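Local structure of PCF11 protein (Saccharomyces cerevisiae, 1SZ9) at residues A[11-16]-A[45-50]; A[20-25]-A[60-65]; A[81-86]-A[122-127]; A[88-93]-A[104-109]. The protein binds the carboxy-terminal domain of RNA polymerase II through its CTD-interacting domain and acts as a factor in 3'-end processing of mRNA. All coordinates share one frame; numbering follows the deposited sequence.

Contact 1: residues A[11-16]-A[45-50]; sequences DFNSIL and VDAIES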
loop_
_atom_site.group_PDB
_atom_site.type_symbol
_atom_site.label_atom_id
_atom_site.label_comp_id
_atom_site.label_asym_id
_atom_site.label_seq_id
_atom_site.Cartn_x
_atom_site.Cartn_y
_atom_site.Cartn_z
ATOM N N ASP A 11 11.774 -2.929 -14.494
ATOM C CA ASP A 11 12.689 -3.122 -13.388
ATOM C C ASP A 11 11.889 -3.058 -12.078
ATOM O O ASP A 11 12.141 -3.842 -11.153
ATOM C CB ASP A 11 13.772 -2.033 -13.453
ATOM C CG ASP A 11 14.777 -2.110 -12.313
ATOM O OD1 ASP A 11 15.343 -3.196 -12.050
ATOM O OD2 ASP A 11 15.021 -1.059 -11.682
ATOM N N PHE A 12 10.915 -2.145 -12.009
ATOM C CA PHE A 12 10.077 -2.001 -10.800
ATOM C C PHE A 12 9.293 -3.299 -10.611
ATOM O O PHE A 12 9.282 -3.870 -9.519
ATOM C CB PHE A 12 9.088 -0.823 -10.945
ATOM C CG PHE A 12 8.380 -0.440 -9.662
ATOM C CD1 PHE A 12 8.958 0.457 -8.760
ATOM C CD2 PHE A 12 7.125 -0.961 -9.364
ATOM C CE1 PHE A 12 8.291 0.836 -7.582
ATOM C CE2 PHE A 12 6.452 -0.588 -8.178
ATOM C CZ PHE A 12 7.046 0.315 -7.295
ATOM N N ASN A 13 8.649 -3.764 -11.679
ATOM C CA ASN A 13 7.861 -5.002 -11.614
ATOM C C ASN A 13 8.712 -6.207 -11.222
ATOM O O ASN A 13 8.311 -7.026 -10.403
ATOM C CB ASN A 13 7.193 -5.309 -12.962
ATOM C CG ASN A 13 5.944 -4.482 -13.207
ATOM O OD1 ASN A 13 4.979 -4.558 -12.452
ATOM N ND2 ASN A 13 5.951 -3.696 -14.273
ATOM N N SER A 14 9.891 -6.307 -11.823
ATOM C CA SER A 14 10.799 -7.418 -11.564
ATOM C C SER A 14 11.177 -7.515 -10.088
ATOM O O SER A 14 11.213 -8.600 -9.496
ATOM C CB SER A 14 12.048 -7.244 -12.436
ATOM O OG SER A 14 13.052 -8.177 -12.093
ATOM N N ILE A 15 11.478 -6.369 -9.496
ATOM C CA ILE A 15 11.831 -6.322 -8.093
ATOM C C ILE A 15 10.598 -6.671 -7.241
ATOM O O ILE A 15 10.674 -7.457 -6.297
ATOM C CB ILE A 15 12.364 -4.921 -7.740
ATOM C CG1 ILE A 15 13.703 -4.705 -8.458
ATOM C CG2 ILE A 15 12.494 -4.767 -6.225
ATOM C CD1 ILE A 15 14.256 -3.294 -8.346
ATOM N N LEU A 16 9.454 -6.100 -7.598
ATOM C CA LEU A 16 8.226 -6.344 -6.860
ATOM C C LEU A 16 7.906 -7.846 -6.784
ATOM O O LEU A 16 7.412 -8.336 -5.762
ATOM C CB LEU A 16 7.095 -5.572 -7.535
ATOM C CG LEU A 16 5.713 -5.418 -6.900
ATOM C CD1 LEU A 16 5.777 -5.040 -5.418
ATOM C CD2 LEU A 16 4.989 -4.335 -7.699
ATOM N N VAL A 45 1.992 2.639 -9.274
ATOM C CA VAL A 45 0.754 2.414 -8.530
ATOM C C VAL A 45 0.010 1.188 -9.059
ATOM O O VAL A 45 -0.418 0.322 -8.290
ATOM C CB VAL A 45 -0.165 3.653 -8.591
ATOM C CG1 VAL A 45 -1.554 3.318 -8.026
ATOM C CG2 VAL A 45 0.459 4.777 -7.773
ATOM N N ASP A 46 -0.134 1.089 -10.378
ATOM C CA ASP A 46 -0.850 -0.051 -10.942
ATOM C C ASP A 46 -0.131 -1.360 -10.697
ATOM O O ASP A 46 -0.760 -2.379 -10.462
ATOM C CB ASP A 46 -1.094 0.144 -12.433
ATOM C CG ASP A 46 -2.147 1.203 -12.706
ATOM O OD1 ASP A 46 -3.007 1.447 -11.818
ATOM O OD2 ASP A 46 -2.120 1.776 -13.811
ATOM N N ALA A 47 1.192 -1.328 -10.737
ATOM C CA ALA A 47 1.979 -2.526 -10.483
ATOM C C ALA A 47 1.733 -3.010 -9.037
ATOM O O ALA A 47 1.526 -4.197 -8.798
ATOM C CB ALA A 47 3.451 -2.222 -10.690
ATOM N N ILE A 48 1.748 -2.088 -8.076
ATOM C CA ILE A 48 1.529 -2.467 -6.689
ATOM C C ILE A 48 0.092 -2.929 -6.436
ATOM O O ILE A 48 -0.111 -3.930 -5.765
ATOM C CB ILE A 48 1.915 -1.309 -5.736
ATOM C CG1 ILE A 48 3.435 -1.162 -5.730
ATOM C CG2 ILE A 48 1.462 -1.598 -4.293
ATOM C CD1 ILE A 48 3.923 -0.000 -4.935
ATOM N N GLU A 49 -0.896 -2.214 -6.968
ATOM C CA GLU A 49 -2.295 -2.610 -6.768
ATOM C C GLU A 49 -2.552 -3.957 -7.429
ATOM O O GLU A 49 -3.273 -4.797 -6.883
ATOM C CB GLU A 49 -3.268 -1.559 -7.324
ATOM C CG GLU A 49 -3.110 -0.178 -6.677
ATOM C CD GLU A 49 -4.319 0.730 -6.868
ATOM O OE1 GLU A 49 -5.085 0.522 -7.827
ATOM O OE2 GLU A 49 -4.506 1.669 -6.057
ATOM N N SER A 50 -1.947 -4.160 -8.599
ATOM C CA SER A 50 -2.090 -5.419 -9.319
ATOM C C SER A 50 -1.513 -6.552 -8.469
ATOM O O SER A 50 -2.158 -7.593 -8.299
ATOM C CB SER A 50 -1.375 -5.340 -10.683
ATOM O OG SER A 50 -1.402 -6.594 -11.333
#
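A buried, mainly apolar helix-helix contact without hydrogen bonds across it puts Phe-12, Asn-13 and Leu-16 of helix 3-16 against Ala-47 and Ile-48 of helix 41-54, in the N-terminal part of the all-helical CTD-interacting domain. The two short segments run nearly parallel, their axes 10.2 Å apart and crossing at -24°. Ala-47 is the small residue in the middle: its CB lies 3.3 Å from Asn-13 OD1 and 4.0 Å from Leu-16 CD2. The same Leu-16 methyl also reaches Ile-48 CG1. Phe-12 has CG anti to its backbone N (chi1 -169°) and presents its ring edge to Ile-48, with CZ 3.9 Å from Ile-48 CD1 and CE2 3.9 Å from Ile-48 CG1. An alanine in place of Phe-12 would probably open a gap beside Ile-48 and leave Phe-44, which stacks on the ring, without its partner. Around the pair, helix 24-36 packs Leu-30 on Phe-12, while Ile-48 continues to Phe-82 of helix 78-83 and to Leu-67 and Ile-70 of helix 57-73.

Contact 2: residues A[20-25]-A[60-65]; sequences TFNSRP and KLYAFY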
loop_
_atom_site.group_PDB
_atom_site.type_symbol
_atom_site.label_atom_id
_atom_site.label_comp_id
_atom_site.label_asym_id
_atom_site.label_seq_id
_atom_site.Cartn_x
_atom_site.Cartn_y
_atom_site.Cartn_z
ATOM N N THR A 20 8.298 -11.547 -1.561
ATOM C CA THR A 20 7.590 -12.710 -1.047
ATOM C C THR A 20 7.608 -12.754 0.482
ATOM O O THR A 20 7.041 -13.648 1.098
ATOM C CB THR A 20 8.219 -13.991 -1.603
ATOM O OG1 THR A 20 9.600 -14.029 -1.239
ATOM C CG2 THR A 20 8.105 -14.016 -3.123
ATOM N N PHE A 21 8.282 -11.781 1.081
ATOM C CA PHE A 21 8.357 -11.664 2.527
ATOM C C PHE A 21 8.606 -10.173 2.820
ATOM O O PHE A 21 8.705 -9.356 1.886
ATOM C CB PHE A 21 9.464 -12.565 3.112
ATOM C CG PHE A 21 10.871 -12.174 2.704
ATOM C CD1 PHE A 21 11.351 -12.460 1.429
ATOM C CD2 PHE A 21 11.704 -11.500 3.598
ATOM C CE1 PHE A 21 12.632 -12.081 1.050
ATOM C CE2 PHE A 21 12.981 -11.118 3.229
ATOM C CZ PHE A 21 13.445 -11.406 1.955
ATOM N N ASN A 22 8.667 -9.817 4.098
ATOM C CA ASN A 22 8.865 -8.432 4.499
ATOM C C ASN A 22 10.334 -8.082 4.327
ATOM O O ASN A 22 11.106 -8.045 5.288
ATOM C CB ASN A 22 8.408 -8.234 5.949
ATOM C CG ASN A 22 8.491 -6.781 6.398
ATOM O OD1 ASN A 22 8.727 -5.876 5.592
ATOM N ND2 ASN A 22 8.292 -6.556 7.686
ATOM N N SER A 23 10.715 -7.851 3.070
ATOM C CA SER A 23 12.088 -7.516 2.729
ATOM C C SER A 23 12.370 -6.033 2.807
ATOM O O SER A 23 11.902 -5.264 1.962
ATOM C CB SER A 23 12.411 -7.991 1.312
ATOM O OG SER A 23 13.701 -7.546 0.963
ATOM N N ARG A 24 13.153 -5.630 3.799
ATOM C CA ARG A 24 13.495 -4.216 3.953
ATOM C C ARG A 24 14.296 -3.681 2.744
ATOM O O ARG A 24 13.986 -2.614 2.235
ATOM C CB ARG A 24 14.266 -3.980 5.276
ATOM C CG ARG A 24 13.416 -4.170 6.544
ATOM C CD ARG A 24 12.177 -3.260 6.509
ATOM N NE ARG A 24 12.567 -1.857 6.344
ATOM C CZ ARG A 24 11.810 -0.920 5.779
ATOM N NH1 ARG A 24 10.597 -1.219 5.314
ATOM N NH2 ARG A 24 12.273 0.316 5.674
ATOM N N PRO A 25 15.311 -4.430 2.256
ATOM C CA PRO A 25 16.092 -3.944 1.101
ATOM C C PRO A 25 15.220 -3.693 -0.119
ATOM O O PRO A 25 15.368 -2.681 -0.793
ATOM C CB PRO A 25 17.098 -5.074 0.845
ATOM C CG PRO A 25 17.254 -5.707 2.170
ATOM C CD PRO A 25 15.849 -5.716 2.730
ATOM N N LYS A 60 0.301 -10.491 0.042
ATOM C CA LYS A 60 -0.486 -9.280 -0.161
ATOM C C LYS A 60 -0.093 -8.213 0.877
ATOM O O LYS A 60 -0.086 -7.010 0.572
ATOM C CB LYS A 60 -1.996 -9.555 -0.052
ATOM C CG LYS A 60 -2.616 -10.454 -1.146
ATOM C CD LYS A 60 -4.137 -10.530 -0.945
ATOM C CE LYS A 60 -4.829 -11.498 -1.933
ATOM N NZ LYS A 60 -4.500 -11.242 -3.384
ATOM N N LEU A 61 0.221 -8.658 2.095
ATOM C CA LEU A 61 0.630 -7.745 3.165
ATOM C C LEU A 61 1.916 -7.014 2.798
ATOM O O LEU A 61 2.015 -5.816 2.962
ATOM C CB LEU A 61 0.873 -8.499 4.483
ATOM C CG LEU A 61 1.361 -7.653 5.678
ATOM C CD1 LEU A 61 0.304 -6.587 6.015
ATOM C CD2 LEU A 61 1.629 -8.540 6.910
ATOM N N TYR A 62 2.897 -7.751 2.296
ATOM C CA TYR A 62 4.178 -7.138 1.960
ATOM C C TYR A 62 4.065 -6.135 0.817
ATOM O O TYR A 62 4.780 -5.134 0.800
ATOM C CB TYR A 62 5.202 -8.239 1.684
ATOM C CG TYR A 62 5.167 -9.286 2.782
ATOM C CD1 TYR A 62 5.286 -8.920 4.127
ATOM C CD2 TYR A 62 4.972 -10.634 2.482
ATOM C CE1 TYR A 62 5.204 -9.883 5.149
ATOM C CE2 TYR A 62 4.891 -11.600 3.480
ATOM C CZ TYR A 62 5.005 -11.219 4.812
ATOM O OH TYR A 62 4.895 -12.175 5.791
ATOM N N ALA A 63 3.140 -6.378 -0.109
ATOM C CA ALA A 63 2.913 -5.444 -1.215
ATOM C C ALA A 63 2.278 -4.180 -0.610
ATOM O O ALA A 63 2.567 -3.061 -1.043
ATOM C CB ALA A 63 1.969 -6.067 -2.275
ATOM N N PHE A 64 1.393 -4.358 0.369
ATOM C CA PHE A 64 0.796 -3.195 1.044
ATOM C C PHE A 64 1.892 -2.450 1.836
ATOM O O PHE A 64 1.811 -1.233 2.017
ATOM C CB PHE A 64 -0.329 -3.622 2.000
ATOM C CG PHE A 64 -1.702 -3.157 1.570
ATOM C CD1 PHE A 64 -2.008 -1.794 1.519
ATOM C CD2 PHE A 64 -2.693 -4.084 1.233
ATOM C CE1 PHE A 64 -3.277 -1.355 1.143
ATOM C CE2 PHE A 64 -3.973 -3.657 0.851
ATOM C CZ PHE A 64 -4.265 -2.284 0.807
ATOM N N TYR A 65 2.905 -3.167 2.321
ATOM C CA TYR A 65 3.991 -2.472 3.043
ATOM C C TYR A 65 4.783 -1.648 2.041
ATOM O O TYR A 65 5.299 -0.587 2.372
ATOM C CB TYR A 65 4.920 -3.443 3.783
ATOM C CG TYR A 65 4.348 -4.044 5.057
ATOM C CD1 TYR A 65 3.148 -3.583 5.615
ATOM C CD2 TYR A 65 5.028 -5.060 5.728
ATOM C CE1 TYR A 65 2.644 -4.134 6.830
ATOM C CE2 TYR A 65 4.540 -5.606 6.923
ATOM C CZ TYR A 65 3.350 -5.134 7.466
ATOM O OH TYR A 65 2.908 -5.646 8.670
#
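Tyr-62 and Tyr-65, one helical turn apart on helix 57-73, receive the loop that leads into helix 24-36, a surface contact of the CTD-interacting domain without hydrogen bonds across it. Tyr-62 comes first and carries most of it. One face of its ring lies under the loop backbone: Phe-21 CA is 3.5 Å from Tyr-62 CD2, and Asn-22 N is 3.5 Å from Tyr-62 CD1. Asn-22 CB adds a contact of 3.7 Å to Tyr-62 CD1. The loop bends here in an inverse gamma turn centred on Asn-22, with Ser-23 N bonded to Phe-21 O at 2.8 Å. An alanine in place of Tyr-62 would probably leave this turn without the flat surface it lies on and free to shift. At Tyr-65 the partner is the Asn-22 side chain, whose CG, anti to its backbone N (chi1 -176°), is carried to 3.9 Å from Tyr-65 CD2. It crosses the tyrosine at about a right angle, Asn-22 OD1 standing 3.8 Å from Tyr-65 CD2 at the ring edge, with amide and ring planes 59° apart. Ser-23 OG caps Ile-26 N at the start of helix 24-36, whose Ile-27 touches both Asn-22 and Tyr-65; Tyr-65 also meets Lys-104 of helix 99-112.

Contact 3: residues A[81-86]-A[122-127]; sequences YFSRNL and LFEGSA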
loop_
_atom_site.group_PDB
_atom_site.type_symbol
_atom_site.label_atom_id
_atom_site.label_comp_id
_atom_site.label_asym_id
_atom_site.label_seq_id
_atom_site.Cartn_x
_atom_site.Cartn_y
_atom_site.Cartn_z
ATOM N N TYR A 81 -2.755 9.180 -5.688
ATOM C CA TYR A 81 -3.096 8.073 -6.572
ATOM C C TYR A 81 -3.602 6.807 -5.879
ATOM O O TYR A 81 -4.594 6.241 -6.315
ATOM C CB TYR A 81 -1.908 7.719 -7.461
ATOM C CG TYR A 81 -1.467 8.834 -8.393
ATOM C CD1 TYR A 81 -2.160 10.054 -8.449
ATOM C CD2 TYR A 81 -0.355 8.666 -9.216
ATOM C CE1 TYR A 81 -1.749 11.082 -9.304
ATOM C CE2 TYR A 81 0.069 9.680 -10.074
ATOM C CZ TYR A 81 -0.630 10.886 -10.112
ATOM O OH TYR A 81 -0.192 11.892 -10.938
ATOM N N PHE A 82 -2.918 6.346 -4.825
ATOM C CA PHE A 82 -3.355 5.134 -4.107
ATOM C C PHE A 82 -4.684 5.340 -3.373
ATOM O O PHE A 82 -5.385 4.369 -3.090
ATOM C CB PHE A 82 -2.302 4.686 -3.078
ATOM C CG PHE A 82 -1.148 3.935 -3.669
ATOM C CD1 PHE A 82 -1.360 2.715 -4.344
ATOM C CD2 PHE A 82 0.162 4.412 -3.528
ATOM C CE1 PHE A 82 -0.283 1.977 -4.865
ATOM C CE2 PHE A 82 1.234 3.688 -4.043
ATOM C CZ PHE A 82 1.014 2.464 -4.713
ATOM N N SER A 83 -5.024 6.594 -3.055
ATOM C CA SER A 83 -6.278 6.882 -2.343
ATOM C C SER A 83 -7.509 6.420 -3.106
ATOM O O SER A 83 -8.512 6.073 -2.493
ATOM C CB SER A 83 -6.468 8.386 -2.077
ATOM O OG SER A 83 -5.627 8.850 -1.038
ATOM N N ARG A 84 -7.438 6.436 -4.434
ATOM C CA ARG A 84 -8.598 6.062 -5.226
ATOM C C ARG A 84 -9.135 4.653 -5.018
ATOM O O ARG A 84 -10.346 4.474 -4.891
ATOM C CB ARG A 84 -8.344 6.280 -6.723
ATOM C CG ARG A 84 -9.596 5.955 -7.556
ATOM C CD ARG A 84 -9.527 6.556 -8.937
ATOM N NE ARG A 84 -9.227 7.984 -8.873
ATOM C CZ ARG A 84 -8.674 8.656 -9.872
ATOM N NH1 ARG A 84 -8.383 8.016 -10.999
ATOM N NH2 ARG A 84 -8.360 9.941 -9.731
ATOM N N ASN A 85 -8.260 3.652 -5.002
ATOM C CA ASN A 85 -8.737 2.286 -4.806
ATOM C C ASN A 85 -8.387 1.718 -3.428
ATOM O O ASN A 85 -8.659 0.561 -3.153
ATOM C CB ASN A 85 -8.193 1.359 -5.915
ATOM C CG ASN A 85 -8.535 1.864 -7.317
ATOM O OD1 ASN A 85 -9.575 2.473 -7.524
ATOM N ND2 ASN A 85 -7.657 1.604 -8.280
ATOM N N LEU A 86 -7.822 2.560 -2.564
ATOM C CA LEU A 86 -7.395 2.156 -1.220
ATOM C C LEU A 86 -8.430 1.366 -0.437
ATOM O O LEU A 86 -8.148 0.289 0.045
ATOM C CB LEU A 86 -6.990 3.382 -0.398
ATOM C CG LEU A 86 -6.277 3.035 0.914
ATOM C CD1 LEU A 86 -4.899 2.447 0.591
ATOM C CD2 LEU A 86 -6.145 4.295 1.787
ATOM N N LEU A 122 -2.784 10.155 6.148
ATOM C CA LEU A 122 -1.991 9.846 4.966
ATOM C C LEU A 122 -2.764 9.909 3.645
ATOM O O LEU A 122 -2.247 10.363 2.636
ATOM C CB LEU A 122 -1.341 8.458 5.131
ATOM C CG LEU A 122 -0.247 8.020 4.135
ATOM C CD1 LEU A 122 0.916 9.034 4.081
ATOM C CD2 LEU A 122 0.258 6.672 4.539
ATOM N N PHE A 123 -4.010 9.460 3.664
ATOM C CA PHE A 123 -4.828 9.424 2.465
ATOM C C PHE A 123 -6.103 10.253 2.585
ATOM O O PHE A 123 -6.462 10.748 3.663
ATOM C CB PHE A 123 -5.225 7.974 2.181
ATOM C CG PHE A 123 -4.052 7.046 2.016
ATOM C CD1 PHE A 123 -3.344 7.005 0.815
ATOM C CD2 PHE A 123 -3.655 6.218 3.061
ATOM C CE1 PHE A 123 -2.260 6.146 0.663
ATOM C CE2 PHE A 123 -2.572 5.359 2.919
ATOM C CZ PHE A 123 -1.870 5.320 1.718
ATOM N N GLU A 124 -6.786 10.377 1.456
ATOM C CA GLU A 124 -8.053 11.084 1.396
ATOM C C GLU A 124 -8.911 10.634 2.586
ATOM O O GLU A 124 -9.072 9.419 2.857
ATOM C CB GLU A 124 -8.758 10.759 0.082
ATOM C CG GLU A 124 -8.158 11.475 -1.126
ATOM C CD GLU A 124 -8.981 11.284 -2.397
ATOM O OE1 GLU A 124 -10.214 11.505 -2.348
ATOM O OE2 GLU A 124 -8.397 10.924 -3.446
ATOM N N GLY A 125 -9.439 11.623 3.304
ATOM C CA GLY A 125 -10.268 11.343 4.460
ATOM C C GLY A 125 -11.377 10.356 4.161
ATOM O O GLY A 125 -11.723 9.537 5.025
ATOM N N SER A 126 -11.917 10.400 2.940
ATOM C CA SER A 126 -13.013 9.494 2.577
ATOM C C SER A 126 -12.680 7.999 2.627
ATOM O O SER A 126 -13.457 7.202 3.148
ATOM C CB SER A 126 -13.543 9.809 1.188
ATOM O OG SER A 126 -14.524 8.840 0.844
ATOM N N ALA A 127 -11.537 7.637 2.055
ATOM C CA ALA A 127 -11.069 6.259 2.024
ATOM C C ALA A 127 -10.867 5.707 3.447
ATOM O O ALA A 127 -11.341 4.621 3.766
ATOM C CB ALA A 127 -9.763 6.182 1.240
#
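Phe-123 packs against Leu-86 with a ring face and against Ser-83 with its edge, where helix 78-83 and the start of helix 86-95 meet the approach to helix 125-137. The tight part centres on this ring. Leu-86 CD2 sits over one face in a CH-pi contact, 3.7 Å from the Phe-123 ring centroid and 26° off the normal, and comes within 3.4 Å of Phe-123 CD2. Leu-122 CG covers the opposite face. Ser-83 OG meets the ring in its plane, 3.5 Å from Phe-123 CD1, and Phe-82 CB approaches Phe-123 CE1. Trp-112 of helix 99-112 also packs edge-to-face with Phe-123, and Cys-71 of helix 57-73 touches it. Ala-127 CB, 4.1 Å from Leu-86 CD2, carries the apolar contact into helix 125-137.

The solvent side belongs to Glu-124. Its extended chain lies alongside Ser-83, Glu-124 CG and OE2 being 3.6 and 3.5 Å from Ser-83 CB. Arg-84 NE is 6.2 Å from Glu-124 OE2, so any attraction acts only at a distance.

Between the two parts runs the contact's one hydrogen bond. Ser-83 OG, anti to its carbonyl carbon (chi1 -74°), stands where Glu-124 N donates to it at 3.1 Å, nearly straight at 172°. Because Ser-83 OG is also hydrogen-bonded to Thr-79 O, this buried hydroxyl links helix 78-83 to the N-cap residue of helix 125-137, satisfying a backbone N-H beside an apolar cluster.

Contact 4: residues A[88-93]-A[104-109]; sequences NLYKRT and KLINMF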
loop_
_atom_site.group_PDB
_atom_site.type_symbol
_atom_site.label_atom_id
_atom_site.label_comp_id
_atom_site.label_asym_id
_atom_site.label_seq_id
_atom_site.Cartn_x
_atom_site.Cartn_y
_atom_site.Cartn_z
ATOM N N ASN A 88 -11.322 -0.221 -1.460
ATOM C CA ASN A 88 -11.666 -1.504 -2.073
ATOM C C ASN A 88 -10.513 -2.489 -1.965
ATOM O O ASN A 88 -10.724 -3.655 -1.683
ATOM C CB ASN A 88 -12.049 -1.337 -3.550
ATOM C CG ASN A 88 -13.384 -0.640 -3.720
ATOM O OD1 ASN A 88 -14.133 -0.500 -2.763
ATOM N ND2 ASN A 88 -13.690 -0.211 -4.942
ATOM N N LEU A 89 -9.292 -2.015 -2.204
ATOM C CA LEU A 89 -8.119 -2.880 -2.113
ATOM C C LEU A 89 -7.909 -3.407 -0.692
ATOM O O LEU A 89 -7.632 -4.581 -0.485
ATOM C CB LEU A 89 -6.854 -2.122 -2.556
ATOM C CG LEU A 89 -6.533 -2.170 -4.054
ATOM C CD1 LEU A 89 -5.329 -1.282 -4.361
ATOM C CD2 LEU A 89 -6.261 -3.613 -4.462
ATOM N N TYR A 90 -8.033 -2.516 0.278
ATOM C CA TYR A 90 -7.842 -2.869 1.668
ATOM C C TYR A 90 -8.874 -3.887 2.141
ATOM O O TYR A 90 -8.523 -4.917 2.708
ATOM C CB TYR A 90 -7.900 -1.607 2.534
ATOM C CG TYR A 90 -7.623 -1.864 4.008
ATOM C CD1 TYR A 90 -8.598 -2.404 4.842
ATOM C CD2 TYR A 90 -6.378 -1.580 4.556
ATOM C CE1 TYR A 90 -8.334 -2.653 6.197
ATOM C CE2 TYR A 90 -6.107 -1.822 5.894
ATOM C CZ TYR A 90 -7.090 -2.357 6.709
ATOM O OH TYR A 90 -6.825 -2.578 8.038
ATOM N N LYS A 91 -10.145 -3.572 1.924
ATOM C CA LYS A 91 -11.243 -4.437 2.316
ATOM C C LYS A 91 -11.145 -5.819 1.656
ATOM O O LYS A 91 -11.307 -6.836 2.320
ATOM C CB LYS A 91 -12.579 -3.781 1.931
ATOM C CG LYS A 91 -13.795 -4.692 2.091
ATOM C CD LYS A 91 -15.114 -3.925 1.942
ATOM C CE LYS A 91 -16.335 -4.866 2.098
ATOM N NZ LYS A 91 -17.650 -4.131 2.027
ATOM N N ARG A 92 -10.878 -5.855 0.354
ATOM C CA ARG A 92 -10.785 -7.138 -0.340
ATOM C C ARG A 92 -9.640 -7.971 0.210
ATOM O O ARG A 92 -9.794 -9.176 0.405
ATOM C CB ARG A 92 -10.612 -6.933 -1.854
ATOM C CG ARG A 92 -11.919 -6.547 -2.540
ATOM C CD ARG A 92 -11.711 -5.941 -3.919
ATOM N NE ARG A 92 -12.939 -5.304 -4.397
ATOM C CZ ARG A 92 -13.009 -4.491 -5.450
ATOM N NH1 ARG A 92 -11.918 -4.204 -6.154
ATOM N NH2 ARG A 92 -14.175 -3.951 -5.789
ATOM N N THR A 93 -8.505 -7.329 0.478
ATOM C CA THR A 93 -7.354 -8.040 1.020
ATOM C C THR A 93 -7.671 -8.593 2.403
ATOM O O THR A 93 -7.414 -9.755 2.690
ATOM C CB THR A 93 -6.119 -7.104 1.115
ATOM O OG1 THR A 93 -5.785 -6.671 -0.199
ATOM C CG2 THR A 93 -4.887 -7.823 1.727
ATOM N N LYS A 104 -2.028 -7.086 11.457
ATOM C CA LYS A 104 -0.974 -6.290 10.823
ATOM C C LYS A 104 -1.591 -5.235 9.899
ATOM O O LYS A 104 -1.128 -4.088 9.866
ATOM C CB LYS A 104 0.007 -7.207 10.080
ATOM C CG LYS A 104 1.056 -7.786 11.040
ATOM C CD LYS A 104 1.572 -9.127 10.610
ATOM C CE LYS A 104 2.801 -9.535 11.462
ATOM N NZ LYS A 104 2.858 -8.893 12.815
ATOM N N LEU A 105 -2.649 -5.606 9.169
ATOM C CA LEU A 105 -3.339 -4.627 8.308
ATOM C C LEU A 105 -3.981 -3.557 9.194
ATOM O O LEU A 105 -4.073 -2.396 8.816
ATOM C CB LEU A 105 -4.452 -5.286 7.497
ATOM C CG LEU A 105 -4.007 -6.251 6.392
ATOM C CD1 LEU A 105 -5.228 -6.942 5.831
ATOM C CD2 LEU A 105 -3.237 -5.484 5.307
ATOM N N ILE A 106 -4.426 -3.958 10.381
ATOM C CA ILE A 106 -5.077 -3.010 11.282
ATOM C C ILE A 106 -4.078 -1.999 11.839
ATOM O O ILE A 106 -4.357 -0.800 11.891
ATOM C CB ILE A 106 -5.793 -3.769 12.440
ATOM C CG1 ILE A 106 -6.994 -4.541 11.862
ATOM C CG2 ILE A 106 -6.224 -2.779 13.581
ATOM C CD1 ILE A 106 -7.509 -5.659 12.786
ATOM N N ASN A 107 -2.919 -2.486 12.271
ATOM C CA ASN A 107 -1.899 -1.594 12.809
ATOM C C ASN A 107 -1.446 -0.626 11.721
ATOM O O ASN A 107 -1.251 0.561 11.976
ATOM C CB ASN A 107 -0.724 -2.408 13.365
ATOM C CG ASN A 107 -1.088 -3.100 14.677
ATOM O OD1 ASN A 107 -2.090 -2.750 15.295
ATOM N ND2 ASN A 107 -0.288 -4.070 15.100
ATOM N N MET A 108 -1.316 -1.138 10.499
ATOM C CA MET A 108 -0.904 -0.302 9.378
ATOM C C MET A 108 -1.917 0.823 9.164
ATOM O O MET A 108 -1.538 1.981 8.943
ATOM C CB MET A 108 -0.766 -1.151 8.105
ATOM C CG MET A 108 -0.459 -0.354 6.834
ATOM S SD MET A 108 -0.394 -1.477 5.405
ATOM C CE MET A 108 -2.206 -1.916 5.271
ATOM N N PHE A 109 -3.199 0.478 9.223
ATOM C CA PHE A 109 -4.278 1.462 9.073
ATOM C C PHE A 109 -4.203 2.522 10.190
ATOM O O PHE A 109 -4.376 3.719 9.944
ATOM C CB PHE A 109 -5.627 0.752 9.130
ATOM C CG PHE A 109 -6.793 1.677 9.325
ATOM C CD1 PHE A 109 -7.239 2.495 8.278
ATOM C CD2 PHE A 109 -7.403 1.780 10.568
ATOM C CE1 PHE A 109 -8.272 3.408 8.472
ATOM C CE2 PHE A 109 -8.446 2.699 10.774
ATOM C CZ PHE A 109 -8.875 3.514 9.725
#
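Two consecutive antiparallel helices, 86-95 and 99-112, form a helical hairpin of the CTD-interacting domain, and Tyr-90 spans the distance between them. The short segments run at 155° with their axes 11.7 Å apart, a separation bridged mainly by this long side chain. Its first bond does not point at the partner helix; with CG anti to the backbone N (chi1 -176°) the end of the side chain comes nearer, and Tyr-90 OH reaches Leu-105 O at 2.9 Å in a weak hydrogen bond. That oxygen lies at the ring edge, in plane. Carbon atoms surround the tip: Leu-105 CB and Phe-109 CB lie 3.6 and 3.7 Å from Tyr-90 OH, and Met-108 CE, on a chain bent at chi3, is 4.0 Å from Tyr-90 CE2. Nearer the hairpin's turn, Thr-93 CG2 meets Leu-105 CD1 at 4.2 Å. Thr-93 OG1 turns back to its own helix and donates to Leu-89 O at 2.8 Å; Thr-93 N binds that oxygen from the other face of the carbonyl plane. Ile-131 of helix 125-137 touches both Tyr-90 and Phe-109, while Phe-64 of helix 57-73 packs on Thr-93.

Each buried hydroxyl is thus paired with a backbone carbonyl: that of Thr-93 within its own helix, that of Tyr-90 across the interface. Leu-105 O also accepts Phe-109 N, so the tyrosine adds a second, weaker donor and brings a polar tie to an otherwise apolar interface.

In the fold
From the N terminus, contact 1 closes the first loop by bringing helix 41-54 back beside helix 3-16. Contact 2 opens within that loop, at the start of helix 24-36, and closes later on helix 57-73, so the two cross and interlock the first four helices; Ile-48 CG2 meets Ala-63 O where they touch. Contact 3 then spans from helix 78-83 to the start of helix 125-137, and the shorter hairpin of contact 4 lies wholly inside that span. Contacts 1 and 2 meet contacts 3 and 4 through, among others, Glu-49, which bonds Asn-85 and packs on Leu-89, and Phe-64, which reaches Leu-86, Tyr-90 and Thr-93.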